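Local coordinates for protein phosphoribosylamine--glycine ligase (Thermotoga maritima, PDB 1VKZ) that catalyses the ATP-dependent joining of 5-phosphoribosylamine and glycine into glycinamide ribonucleotide, a step of de novo purine biosynthesis, at residues A[63-68]-A[91-96]; A[68-73]-A[312-317]; A[131-136]-A[186-191]; A[171-176]-A[180-185]; A[376-381]-A[397-402]. All coordinates share one frame; numbering follows the deposited sequence.

Contact 1 (A[63-68]-A[91-96]); sequences KTLKAI and SNVFGP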
# COMPACT_ATOMS: atom_id res chain seq x y z
N LYS A 63 12.72 -21.27 4.36
CA LYS A 63 12.84 -22.05 5.60
C LYS A 63 11.68 -21.71 6.54
O LYS A 63 11.10 -22.58 7.19
CB LYS A 63 14.19 -21.79 6.28
CG LYS A 63 14.58 -22.82 7.35
CD LYS A 63 15.39 -22.17 8.48
CE LYS A 63 16.87 -21.99 8.13
NZ LYS A 63 17.75 -23.03 8.76
N THR A 64 11.34 -20.42 6.60
CA THR A 64 10.21 -19.95 7.38
C THR A 64 8.90 -20.53 6.87
O THR A 64 8.07 -20.99 7.67
CB THR A 64 10.14 -18.43 7.31
OG1 THR A 64 11.22 -17.87 8.07
CG2 THR A 64 8.85 -17.89 7.97
N LEU A 65 8.73 -20.51 5.56
CA LEU A 65 7.47 -20.86 4.91
C LEU A 65 7.26 -22.36 4.70
O LEU A 65 6.12 -22.84 4.74
CB LEU A 65 7.36 -20.11 3.59
CG LEU A 65 7.25 -18.59 3.77
CD1 LEU A 65 7.77 -17.84 2.57
CD2 LEU A 65 5.84 -18.20 4.06
N LYS A 66 8.34 -23.11 4.47
CA LYS A 66 8.24 -24.57 4.32
C LYS A 66 7.74 -25.22 5.61
O LYS A 66 7.12 -26.28 5.58
CB LYS A 66 9.61 -25.20 3.95
CG LYS A 66 9.94 -25.22 2.46
CD LYS A 66 11.30 -25.88 2.21
CE LYS A 66 11.21 -27.41 2.22
NZ LYS A 66 10.45 -27.97 1.04
N ALA A 67 8.04 -24.57 6.73
CA ALA A 67 7.72 -25.11 8.05
C ALA A 67 6.25 -24.87 8.42
O ALA A 67 5.68 -25.56 9.26
CB ALA A 67 8.64 -24.49 9.10
N ILE A 68 5.62 -23.90 7.78
CA ILE A 68 4.23 -23.57 8.09
C ILE A 68 3.25 -24.50 7.36
O ILE A 68 3.31 -24.64 6.13
CB ILE A 68 3.94 -22.12 7.68
CG1 ILE A 68 4.99 -21.16 8.26
CG2 ILE A 68 2.52 -21.74 8.13
CD1 ILE A 68 4.91 -19.78 7.68
N SER A 91 0.81 -22.94 -1.82
CA SER A 91 -0.65 -22.69 -1.78
C SER A 91 -1.17 -22.04 -0.46
O SER A 91 -2.30 -21.58 -0.37
CB SER A 91 -1.39 -23.99 -2.05
OG SER A 91 -0.76 -25.09 -1.42
N ASN A 92 -0.32 -22.05 0.55
CA ASN A 92 -0.50 -21.38 1.83
C ASN A 92 -0.67 -19.88 1.84
O ASN A 92 -1.23 -19.25 2.77
CB ASN A 92 0.81 -21.60 2.61
CG ASN A 92 0.64 -22.52 3.67
OD1 ASN A 92 -0.09 -23.46 3.53
ND2 ASN A 92 1.29 -22.26 4.80
N VAL A 93 -0.03 -19.28 0.87
CA VAL A 93 0.19 -17.86 0.87
C VAL A 93 -0.95 -17.15 0.15
O VAL A 93 -1.29 -17.48 -0.97
CB VAL A 93 1.57 -17.54 0.26
CG1 VAL A 93 1.80 -16.06 0.22
CG2 VAL A 93 2.68 -18.28 1.08
N PHE A 94 -1.57 -16.21 0.84
CA PHE A 94 -2.74 -15.57 0.30
C PHE A 94 -2.28 -14.33 -0.48
O PHE A 94 -2.39 -13.21 -0.04
CB PHE A 94 -3.77 -15.24 1.40
CG PHE A 94 -5.06 -14.66 0.85
CD1 PHE A 94 -5.75 -15.31 -0.16
CD2 PHE A 94 -5.54 -13.44 1.30
CE1 PHE A 94 -6.91 -14.77 -0.68
CE2 PHE A 94 -6.71 -12.91 0.81
CZ PHE A 94 -7.40 -13.57 -0.19
N GLY A 95 -1.73 -14.57 -1.65
CA GLY A 95 -1.25 -13.55 -2.49
C GLY A 95 -0.84 -14.18 -3.76
O GLY A 95 -0.61 -15.35 -3.79
N PRO A 96 -0.75 -13.40 -4.83
CA PRO A 96 -0.60 -13.97 -6.15
C PRO A 96 0.79 -14.53 -6.42
O PRO A 96 1.76 -14.08 -5.81
CB PRO A 96 -0.90 -12.77 -7.05
CG PRO A 96 -0.47 -11.64 -6.28
CD PRO A 96 -0.78 -11.92 -4.87
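Asn-92 and Ile-68 meet at one edge of the Rossmann-like N domain, where helix 62-66 leads through a short loop into strand 73-74, the end strand of a parallel four-stranded sheet. Segment 91-96 runs beside that strand, and backbone hydrogen bonds link Asn-92 and Phe-94 to Ile-73. Taken from its root outward, the Asn-92 side chain starts with CB directed at the 63-68 segment and packed on Ile-73. At CG the amide divides. OD1 turns back towards the loop that carries Glu-70, while ND2 goes on to Ile-68. There ND2 lies 3.9 Å from Ile-68 CB and 3.6 Å from Ile-68 CG2, and also 3.4 Å from Ile-68 O. Its clear hydrogen bond goes one residue further, to Pro-69 O, which pins the amide against the loop. In Ile-68, CG2 stands anti to the backbone N and beside the carbonyl carbon, and this brings methyl and carbonyl oxygen up to the same NH2 group. All four touching residues are buried. Leu-65, three residues before Ile-68, adds an apolar touch of its own while also resting on Leu-21 and Ile-73 of the sheet. It reaches loop 91-96 through a single methyl pair, Leu-65 CD2 to Val-93 CG2, at 4.3 Å.

Contact 2 (A[68-73]-A[312-317]); sequences IPEEDI and EGYRGG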
# COMPACT_ATOMS: atom_id res chain seq x y z
N ILE A 68 5.62 -23.90 7.78
CA ILE A 68 4.23 -23.57 8.09
C ILE A 68 3.25 -24.50 7.36
O ILE A 68 3.31 -24.64 6.13
CB ILE A 68 3.94 -22.12 7.68
CG1 ILE A 68 4.99 -21.16 8.26
CG2 ILE A 68 2.52 -21.74 8.13
CD1 ILE A 68 4.91 -19.78 7.68
N PRO A 69 2.32 -25.11 8.08
CA PRO A 69 1.37 -26.04 7.46
C PRO A 69 0.27 -25.33 6.66
O PRO A 69 0.30 -24.10 6.58
CB PRO A 69 0.78 -26.77 8.67
CG PRO A 69 0.83 -25.72 9.76
CD PRO A 69 2.12 -24.98 9.54
N GLU A 70 -0.68 -26.06 6.07
CA GLU A 70 -1.85 -25.37 5.49
C GLU A 70 -2.72 -24.79 6.59
O GLU A 70 -3.00 -25.44 7.59
CB GLU A 70 -2.70 -26.24 4.58
CG GLU A 70 -2.52 -25.87 3.12
CD GLU A 70 -1.17 -26.30 2.58
OE1 GLU A 70 -0.57 -27.26 3.16
OE2 GLU A 70 -0.73 -25.69 1.58
N GLU A 71 -3.21 -23.59 6.31
CA GLU A 71 -3.46 -22.51 7.29
C GLU A 71 -2.78 -21.28 6.72
O GLU A 71 -1.78 -21.40 6.07
CB GLU A 71 -2.93 -22.78 8.69
CG GLU A 71 -1.52 -22.33 9.03
CD GLU A 71 -1.08 -22.98 10.34
OE1 GLU A 71 -1.78 -23.93 10.78
OE2 GLU A 71 -0.04 -22.61 10.94
N ASP A 72 -3.31 -20.11 7.01
CA ASP A 72 -3.10 -18.93 6.18
C ASP A 72 -1.79 -18.21 6.37
O ASP A 72 -1.42 -17.94 7.50
CB ASP A 72 -4.25 -17.94 6.36
CG ASP A 72 -4.59 -17.24 5.04
OD1 ASP A 72 -3.70 -17.21 4.17
OD2 ASP A 72 -5.70 -16.73 4.76
N ILE A 73 -1.13 -17.85 5.27
CA ILE A 73 0.00 -16.88 5.27
C ILE A 73 -0.39 -15.63 4.52
O ILE A 73 -0.71 -15.69 3.32
CB ILE A 73 1.29 -17.43 4.57
CG1 ILE A 73 1.59 -18.85 5.00
CG2 ILE A 73 2.51 -16.51 4.82
CD1 ILE A 73 1.88 -19.00 6.42
N GLU A 312 -12.68 -16.25 3.72
CA GLU A 312 -13.52 -16.76 2.68
C GLU A 312 -12.81 -16.78 1.34
O GLU A 312 -12.95 -17.74 0.60
CB GLU A 312 -14.80 -15.93 2.57
CG GLU A 312 -15.79 -16.26 3.67
CD GLU A 312 -15.98 -17.77 3.81
OE1 GLU A 312 -15.96 -18.49 2.77
OE2 GLU A 312 -16.13 -18.25 4.96
N GLY A 313 -12.07 -15.73 1.05
CA GLY A 313 -11.27 -15.67 -0.16
C GLY A 313 -10.17 -16.72 -0.16
O GLY A 313 -10.03 -17.49 -1.13
N TYR A 314 -9.43 -16.80 0.93
CA TYR A 314 -8.45 -17.88 1.11
C TYR A 314 -9.03 -19.25 0.98
O TYR A 314 -8.43 -20.13 0.36
CB TYR A 314 -7.77 -17.80 2.48
CG TYR A 314 -6.73 -18.87 2.65
CD1 TYR A 314 -5.54 -18.82 1.94
CD2 TYR A 314 -6.94 -19.95 3.50
CE1 TYR A 314 -4.57 -19.81 2.06
CE2 TYR A 314 -5.98 -20.94 3.64
CZ TYR A 314 -4.79 -20.86 2.92
OH TYR A 314 -3.84 -21.83 3.05
N ARG A 315 -10.20 -19.46 1.59
CA ARG A 315 -10.79 -20.80 1.65
C ARG A 315 -11.47 -21.18 0.33
O ARG A 315 -11.88 -22.34 0.14
CB ARG A 315 -11.78 -20.88 2.82
N GLY A 316 -11.60 -20.24 -0.59
CA GLY A 316 -12.30 -20.50 -1.85
C GLY A 316 -13.80 -20.28 -1.79
O GLY A 316 -14.50 -20.58 -2.75
N GLY A 317 -14.29 -19.76 -0.67
CA GLY A 317 -15.73 -19.52 -0.52
C GLY A 317 -16.17 -18.13 -0.94
O GLY A 317 -15.34 -17.30 -1.39
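Glu-70, Glu-71 and Asp-72 all come up against the side chain of Tyr-314, which reaches out of the last turn of helix 303-315. Glu-70 touches lightly, its CG 4.3 Å from Tyr-314 OH, while its carboxylate is held by Ser-91 through OE2. Glu-71 offers backbone: its O lies 3.7 Å from Tyr-314 OH, and no hydrogen bond forms there. Its CB is turned away from the helix, and OE2 is bonded to His-19 NE2. Asp-72 carries the main contact. Its carboxylate lies over one face of the Tyr-314 ring, the two planes 31° apart. OD1 sits 3.3 Å above the ring plane, displaced towards the rim near CD1, while OD2 lies at the root of the ring, 3.2 Å from Tyr-314 CG. With CG anti to the backbone N (chi1 -178°), the tyrosine stretches out from the helix to the loop. The helix stops just beyond, in a Schellman motif at Gly-316. The pair thus joins the N domain, just before strand 73-74, to a helix of the ATP-grasp region. Asp-72 OD2 is buried and has no polar partner in the model. A negative carboxylate over an electron-rich ring face is a poor electrostatic match, so this environment would probably raise the pKa of Asp-72.

Contact 3 (A[131-136]-A[186-191]); sequences EELREK and VVIDEF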
# COMPACT_ATOMS: atom_id res chain seq x y z
N GLU A 131 18.21 7.29 -25.43
CA GLU A 131 17.95 7.67 -26.82
C GLU A 131 16.44 7.59 -27.13
O GLU A 131 15.86 8.53 -27.70
CB GLU A 131 18.73 6.74 -27.76
CG GLU A 131 18.70 7.14 -29.23
CD GLU A 131 18.85 5.94 -30.16
OE1 GLU A 131 18.10 4.95 -29.97
OE2 GLU A 131 19.71 6.01 -31.08
N GLU A 132 15.82 6.48 -26.75
CA GLU A 132 14.39 6.29 -26.98
C GLU A 132 13.58 7.32 -26.18
O GLU A 132 12.57 7.83 -26.66
CB GLU A 132 13.98 4.86 -26.60
CG GLU A 132 14.61 3.78 -27.46
CD GLU A 132 14.29 2.37 -26.98
OE1 GLU A 132 13.51 2.22 -26.00
OE2 GLU A 132 14.82 1.41 -27.57
N LEU A 133 14.05 7.61 -24.96
CA LEU A 133 13.43 8.62 -24.12
C LEU A 133 13.39 9.99 -24.82
O LEU A 133 12.39 10.69 -24.73
CB LEU A 133 14.19 8.72 -22.79
CG LEU A 133 13.64 9.69 -21.74
CD1 LEU A 133 12.16 9.51 -21.50
CD2 LEU A 133 14.39 9.49 -20.44
N ARG A 134 14.48 10.35 -25.51
CA ARG A 134 14.54 11.61 -26.28
C ARG A 134 13.54 11.64 -27.44
O ARG A 134 12.85 12.63 -27.65
CB ARG A 134 15.94 11.85 -26.85
CG ARG A 134 17.02 12.25 -25.85
CD ARG A 134 18.44 12.38 -26.47
NE ARG A 134 19.13 11.08 -26.58
CZ ARG A 134 20.09 10.78 -27.47
NH1 ARG A 134 20.52 11.67 -28.37
NH2 ARG A 134 20.64 9.57 -27.46
N GLU A 135 13.50 10.54 -28.20
CA GLU A 135 12.58 10.40 -29.33
C GLU A 135 11.15 10.36 -28.82
O GLU A 135 10.33 11.19 -29.19
CB GLU A 135 12.91 9.13 -30.13
CG GLU A 135 11.97 8.81 -31.31
CD GLU A 135 10.94 7.71 -31.01
OE1 GLU A 135 11.27 6.51 -31.17
OE2 GLU A 135 9.78 8.04 -30.65
N LYS A 136 10.87 9.39 -27.95
CA LYS A 136 9.50 9.12 -27.53
C LYS A 136 8.90 10.20 -26.62
O LYS A 136 7.67 10.28 -26.49
CB LYS A 136 9.41 7.72 -26.88
CG LYS A 136 9.82 6.59 -27.85
CD LYS A 136 9.88 5.23 -27.18
CE LYS A 136 10.56 4.19 -28.07
NZ LYS A 136 9.58 3.36 -28.79
N VAL A 186 11.60 2.52 -18.99
CA VAL A 186 10.63 3.38 -18.34
C VAL A 186 9.38 3.52 -19.18
O VAL A 186 9.41 3.44 -20.40
CB VAL A 186 11.19 4.78 -18.03
CG1 VAL A 186 12.42 4.67 -17.16
CG2 VAL A 186 11.49 5.57 -19.30
N VAL A 187 8.27 3.67 -18.49
CA VAL A 187 7.01 4.06 -19.12
C VAL A 187 6.97 5.59 -19.20
O VAL A 187 7.33 6.31 -18.25
CB VAL A 187 5.76 3.56 -18.31
CG1 VAL A 187 4.46 3.84 -19.08
CG2 VAL A 187 5.89 2.06 -17.98
N ILE A 188 6.53 6.09 -20.34
CA ILE A 188 6.23 7.49 -20.45
C ILE A 188 4.72 7.50 -20.47
O ILE A 188 4.12 6.88 -21.33
CB ILE A 188 6.84 8.07 -21.70
CG1 ILE A 188 8.30 7.55 -21.85
CG2 ILE A 188 6.79 9.61 -21.64
CD1 ILE A 188 8.96 7.84 -23.18
N ASP A 189 4.10 8.15 -19.50
CA ASP A 189 2.67 8.11 -19.37
C ASP A 189 2.11 9.49 -19.68
O ASP A 189 2.67 10.52 -19.29
CB ASP A 189 2.29 7.68 -17.94
CG ASP A 189 1.24 6.54 -17.90
OD1 ASP A 189 0.88 6.01 -18.97
OD2 ASP A 189 0.71 6.11 -16.83
N GLU A 190 1.03 9.51 -20.42
CA GLU A 190 0.30 10.73 -20.65
C GLU A 190 -0.24 11.17 -19.29
O GLU A 190 -0.95 10.41 -18.64
CB GLU A 190 -0.82 10.42 -21.63
CG GLU A 190 -1.92 11.44 -21.70
CD GLU A 190 -3.15 10.91 -22.42
OE1 GLU A 190 -3.67 9.79 -22.05
OE2 GLU A 190 -3.58 11.62 -23.36
N PHE A 191 0.11 12.39 -18.87
CA PHE A 191 -0.38 12.93 -17.61
C PHE A 191 -1.85 13.20 -17.73
O PHE A 191 -2.29 13.67 -18.77
CB PHE A 191 0.32 14.22 -17.26
CG PHE A 191 -0.11 14.81 -15.95
CD1 PHE A 191 0.31 14.24 -14.74
CD2 PHE A 191 -0.90 15.98 -15.91
CE1 PHE A 191 -0.08 14.82 -13.51
CE2 PHE A 191 -1.29 16.56 -14.69
CZ PHE A 191 -0.87 15.98 -13.50
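The carboxylate of Asp-189 is gripped by two lysines, OD1 by Lys-111 NZ and OD2 by Lys-147 NZ, on the strand whose preceding residue, Ile-188, meets Leu-133 and Lys-136 of helix 130-137. Asp-189 faces the other side of the sheet from that helix. One turn of the helix brings two side chains down onto the strand: Leu-133 through the end of a branch, Lys-136 through the start of its chain. Both meet the same atom, the terminal methyl of Ile-188. Lys-136 CB is 3.7 Å from Ile-188 CD1, and Leu-133 CD1 approaches the same methyl at 4.0 Å. Ile-188 reaches them because CG1 is anti to its carbonyl carbon and CD1 extends straight on (chi2 170°), so the longer branch rises from the strand to the helix. The Leu-133 and Ile-188 side chains are set at a slant to each other. This is a helix laid on one face of the antiparallel sheet of the ATP-grasp fold, in which strand 186-190 runs between 124-127 and 144-148. Ile-146 of the neighbouring strand touches both Leu-133 and Ile-188. Strand 186-190 also falls in the predicted ATP-binding region. No hydrogen bond crosses between helix and strand. Their adhesion is therefore dispersive and hydrophobic, with Lys-136 lending only the foot of its chain while the ammonium group lies off the strand.

Contact 4 (A[171-176]-A[180-185]); sequences SKLIIG and KGVKGP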
# COMPACT_ATOMS: atom_id res chain seq x y z
N SER A 171 16.65 9.68 -18.11
CA SER A 171 17.77 8.98 -18.71
C SER A 171 18.57 8.26 -17.63
O SER A 171 18.96 7.11 -17.80
CB SER A 171 18.70 9.98 -19.42
OG SER A 171 17.97 10.80 -20.31
N LYS A 172 18.86 9.01 -16.56
CA LYS A 172 19.57 8.51 -15.38
C LYS A 172 18.79 7.42 -14.73
O LYS A 172 19.36 6.49 -14.21
CB LYS A 172 19.78 9.60 -14.33
CG LYS A 172 20.92 10.55 -14.62
CD LYS A 172 21.02 11.61 -13.53
CE LYS A 172 22.02 12.71 -13.90
NZ LYS A 172 21.52 13.53 -15.05
N LEU A 173 17.46 7.57 -14.74
CA LEU A 173 16.58 6.52 -14.20
C LEU A 173 16.66 5.22 -15.02
O LEU A 173 16.57 4.13 -14.46
CB LEU A 173 15.13 7.01 -14.14
CG LEU A 173 14.08 6.07 -13.52
CD1 LEU A 173 14.45 5.66 -12.11
CD2 LEU A 173 12.73 6.69 -13.50
N ILE A 174 16.79 5.35 -16.33
CA ILE A 174 16.95 4.19 -17.22
C ILE A 174 18.28 3.47 -16.92
O ILE A 174 18.31 2.26 -16.75
CB ILE A 174 16.88 4.61 -18.73
CG1 ILE A 174 15.47 5.06 -19.12
CG2 ILE A 174 17.30 3.45 -19.65
CD1 ILE A 174 15.42 6.00 -20.31
N ILE A 175 19.36 4.25 -16.83
CA ILE A 175 20.71 3.71 -16.73
C ILE A 175 21.14 3.37 -15.29
O ILE A 175 22.26 2.94 -15.08
CB ILE A 175 21.69 4.70 -17.32
CG1 ILE A 175 21.28 5.04 -18.75
CG2 ILE A 175 23.12 4.13 -17.32
CD1 ILE A 175 21.93 6.33 -19.24
N GLY A 176 20.25 3.56 -14.33
CA GLY A 176 20.53 3.21 -12.94
C GLY A 176 21.31 4.26 -12.17
O GLY A 176 21.75 4.01 -11.06
N LYS A 180 19.51 4.38 -6.94
CA LYS A 180 20.36 3.20 -6.71
C LYS A 180 19.52 1.91 -6.66
O LYS A 180 18.55 1.83 -5.89
CB LYS A 180 21.14 3.37 -5.39
CG LYS A 180 22.26 2.37 -5.19
CD LYS A 180 23.46 2.72 -6.05
CE LYS A 180 24.61 1.76 -5.83
NZ LYS A 180 25.84 2.25 -6.51
N GLY A 181 19.89 0.94 -7.50
CA GLY A 181 19.15 -0.32 -7.61
C GLY A 181 17.89 -0.27 -8.46
O GLY A 181 17.01 -1.14 -8.34
N VAL A 182 17.79 0.76 -9.31
CA VAL A 182 16.72 0.83 -10.30
C VAL A 182 17.32 1.18 -11.65
O VAL A 182 18.12 2.11 -11.79
CB VAL A 182 15.63 1.81 -9.91
CG1 VAL A 182 14.51 1.79 -10.96
CG2 VAL A 182 15.08 1.47 -8.50
N LYS A 183 16.94 0.41 -12.66
CA LYS A 183 17.62 0.41 -13.94
C LYS A 183 16.77 -0.41 -14.89
O LYS A 183 16.20 -1.41 -14.51
CB LYS A 183 19.00 -0.20 -13.77
CG LYS A 183 19.70 -0.66 -15.04
CD LYS A 183 21.20 -0.91 -14.76
CE LYS A 183 21.82 -1.90 -15.74
NZ LYS A 183 23.31 -1.82 -15.72
N GLY A 184 16.67 0.03 -16.13
CA GLY A 184 15.83 -0.65 -17.09
C GLY A 184 14.79 0.30 -17.65
O GLY A 184 14.78 1.49 -17.34
N PRO A 185 13.90 -0.25 -18.47
CA PRO A 185 12.99 0.57 -19.25
C PRO A 185 12.16 1.48 -18.37
O PRO A 185 12.03 1.24 -17.16
CB PRO A 185 12.08 -0.47 -19.93
CG PRO A 185 12.86 -1.76 -19.89
CD PRO A 185 13.69 -1.69 -18.68
O HOH W 1 14.68 2.31 -14.76
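Gly-184 N donates to Ile-174 O at 2.8 Å, a nearly straight bond (171° at the hydrogen) that lies in the carbonyl plane and uses a lone pair. The same oxygen receives a longer contact from Lys-183 CA at 3.4 Å. In return, Gly-184 O faces Ile-174 CA at 3.5 Å. A water fastens the two segments a second time, donating to Leu-173 O at 2.6 Å and to Gly-184 O at 2.7 Å, so carbonyls near the end of helix 163-175 are answered by the returning loop. Beside these polar links Leu-173 and Val-182 run alongside with a common heading, CD1 of the leucine 4.0 Å from CG1 of the valine. Lys-183 has CG anti to the backbone N (chi1 163°), which carries its extended chain along the helix end, CG 3.7 Å from Ile-174 O. The turn that brings the chain back starts at Gly-176, whose positive phi suits glycine. In the next shell Leu-173 packs on Ile-146 and Ala-148 of the sheet, and Ile-174 on Leu-133 and Pro-130. The whole is a helix C-terminus tied to the loop entering the next strand, within the predicted ATP-binding region of the ATP-grasp fold.

Contact 5 (A[376-381]-A[397-402]); sequences LHCMGT and EKVHFE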
# COMPACT_ATOMS: atom_id res chain seq x y z
N LEU A 376 4.80 5.13 14.51
CA LEU A 376 3.49 4.75 15.03
C LEU A 376 2.35 5.25 14.17
O LEU A 376 2.42 6.33 13.57
CB LEU A 376 3.28 5.31 16.45
CG LEU A 376 4.33 4.89 17.47
CD1 LEU A 376 4.46 5.89 18.59
CD2 LEU A 376 4.00 3.52 18.03
N HIS A 377 1.26 4.50 14.22
CA HIS A 377 -0.00 4.91 13.69
C HIS A 377 -0.93 5.13 14.87
O HIS A 377 -1.25 4.20 15.58
CB HIS A 377 -0.47 3.83 12.76
CG HIS A 377 0.51 3.56 11.67
ND1 HIS A 377 0.30 3.94 10.37
CD2 HIS A 377 1.75 3.01 11.71
CE1 HIS A 377 1.35 3.61 9.64
NE2 HIS A 377 2.24 3.04 10.43
N CYS A 378 -1.33 6.39 15.09
CA CYS A 378 -2.34 6.73 16.09
C CYS A 378 -3.76 6.75 15.51
O CYS A 378 -4.06 7.51 14.59
CB CYS A 378 -2.00 8.05 16.72
SG CYS A 378 -0.51 7.95 17.72
N MSE A 379 -4.62 5.88 16.01
CA MSE A 379 -5.97 5.74 15.45
C MSE A 379 -6.98 6.51 16.29
O MSE A 379 -6.92 6.49 17.52
CB MSE A 379 -6.42 4.26 15.36
CG MSE A 379 -5.41 3.29 14.72
SE MSE A 379 -4.97 3.73 12.85
CE MSE A 379 -3.53 4.59 13.13
N GLY A 380 -7.89 7.19 15.60
CA GLY A 380 -9.05 7.77 16.19
C GLY A 380 -10.24 7.12 15.53
O GLY A 380 -10.17 6.76 14.37
N THR A 381 -11.33 6.98 16.29
CA THR A 381 -12.57 6.41 15.79
C THR A 381 -13.74 7.26 16.26
O THR A 381 -13.65 7.88 17.29
CB THR A 381 -12.77 4.96 16.30
OG1 THR A 381 -12.66 4.92 17.73
CG2 THR A 381 -11.67 4.04 15.81
N GLU A 397 -0.86 13.46 20.65
CA GLU A 397 -0.32 14.39 21.66
C GLU A 397 0.16 13.65 22.91
O GLU A 397 1.06 14.13 23.59
CB GLU A 397 -1.37 15.44 22.07
CG GLU A 397 -1.93 16.31 20.94
CD GLU A 397 -3.35 16.83 21.24
OE1 GLU A 397 -3.63 17.15 22.42
OE2 GLU A 397 -4.19 16.93 20.31
N LYS A 398 -0.43 12.49 23.22
CA LYS A 398 -0.02 11.69 24.40
C LYS A 398 1.23 10.85 24.14
O LYS A 398 1.85 10.32 25.07
CB LYS A 398 -1.13 10.72 24.83
CG LYS A 398 -2.33 11.36 25.50
CD LYS A 398 -3.21 10.28 26.17
CE LYS A 398 -4.51 10.84 26.73
NZ LYS A 398 -5.38 11.36 25.63
N VAL A 399 1.59 10.73 22.88
CA VAL A 399 2.65 9.82 22.46
C VAL A 399 3.86 10.69 22.19
O VAL A 399 3.74 11.68 21.46
CB VAL A 399 2.24 9.02 21.20
CG1 VAL A 399 3.40 8.19 20.70
CG2 VAL A 399 1.08 8.10 21.50
N HIS A 400 5.01 10.34 22.77
CA HIS A 400 6.22 11.15 22.58
C HIS A 400 7.47 10.36 22.24
O HIS A 400 7.72 9.27 22.77
CB HIS A 400 6.47 11.99 23.82
CG HIS A 400 7.86 12.57 23.93
ND1 HIS A 400 8.31 13.61 23.13
CD2 HIS A 400 8.87 12.32 24.81
CE1 HIS A 400 9.54 13.94 23.50
NE2 HIS A 400 9.90 13.17 24.51
N PHE A 401 8.24 10.93 21.33
CA PHE A 401 9.64 10.57 21.19
C PHE A 401 10.27 11.75 20.51
O PHE A 401 9.56 12.56 19.93
CB PHE A 401 9.85 9.28 20.41
CG PHE A 401 9.20 9.27 19.06
CD1 PHE A 401 7.87 8.88 18.91
CD2 PHE A 401 9.92 9.64 17.92
CE1 PHE A 401 7.30 8.84 17.68
CE2 PHE A 401 9.33 9.61 16.68
CZ PHE A 401 8.02 9.21 16.56
N GLU A 402 11.58 11.88 20.61
CA GLU A 402 12.25 13.10 20.16
C GLU A 402 12.25 13.20 18.64
O GLU A 402 12.42 12.20 17.94
CB GLU A 402 13.67 13.18 20.70
CG GLU A 402 14.32 14.53 20.51
CD GLU A 402 15.53 14.70 21.41
OE1 GLU A 402 15.73 13.86 22.32
OE2 GLU A 402 16.27 15.68 21.20
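Leu-376, Cys-378, Val-399 and Phe-401 meet through apolar atoms alone, with no hydrogen bond between their segments. Among the methyl contacts the tight one is Leu-376 CD1 to Val-399 CG1 at 3.3 Å, closer than two carbons usually settle, and the two side chains approach on a slant. Val-399 has CG1 anti to its backbone N (chi1 174°), and its two methyls part company: CG1 goes to the leucine, CG2 to the sulfur. The sulfur contact is Cys-378 SG to Val-399 CG2, at 4.1 Å. Leu-376 and Cys-378, two apart in sequence, project from the same face of strand 374-382, which lies between 327-334 and 356-364 in a six-stranded antiparallel sheet; both segments belong to the C domain. Helix 385-398 follows directly, and where it ends the chain runs back over that face, so that Val-399 also lands on Leu-333. The aromatic contact comes last along the chain. Phe-401 sends CE1 to within 4.2 Å of Leu-376 CD1, the two side chains passing with opposed headings. Leu-376 is further enclosed by Ile-356 and Phe-358 of the adjoining strand. Polar bonding is left to other partners: Leu-376 and Cys-378 pair through their backbones with Leu-333 and Val-331, Val-399 O accepts a bond from Lys-404 NZ, and His-377, facing the other way, bonds through ND1 to Asp-330 OD2.

Contacts 1 and 2 share Ile-68 and interlock along the chain, their centres 10 Å apart; Phe-94 N to Ile-73 O, 2.7 Å, helps join them. Contacts 3 and 4 form a second cluster, centres 14 Å apart, in which Leu-133 CD2 packs 3.6 Å from Ile-174 CD1; contact 4 lies inside the loop closed by contact 3. Both are nested in the much longer loop closed by contact 2. Contact 5 stands apart in the C domain, its centre 33 Å from that of contact 1 and 43 Å from that of contact 3. Contact 4 and strand 186-190 of contact 3 belong to the predicted ATP-binding region, and the Leu-173 side chain is about 12 Å from that of Glu-285, a predicted magnesium ligand.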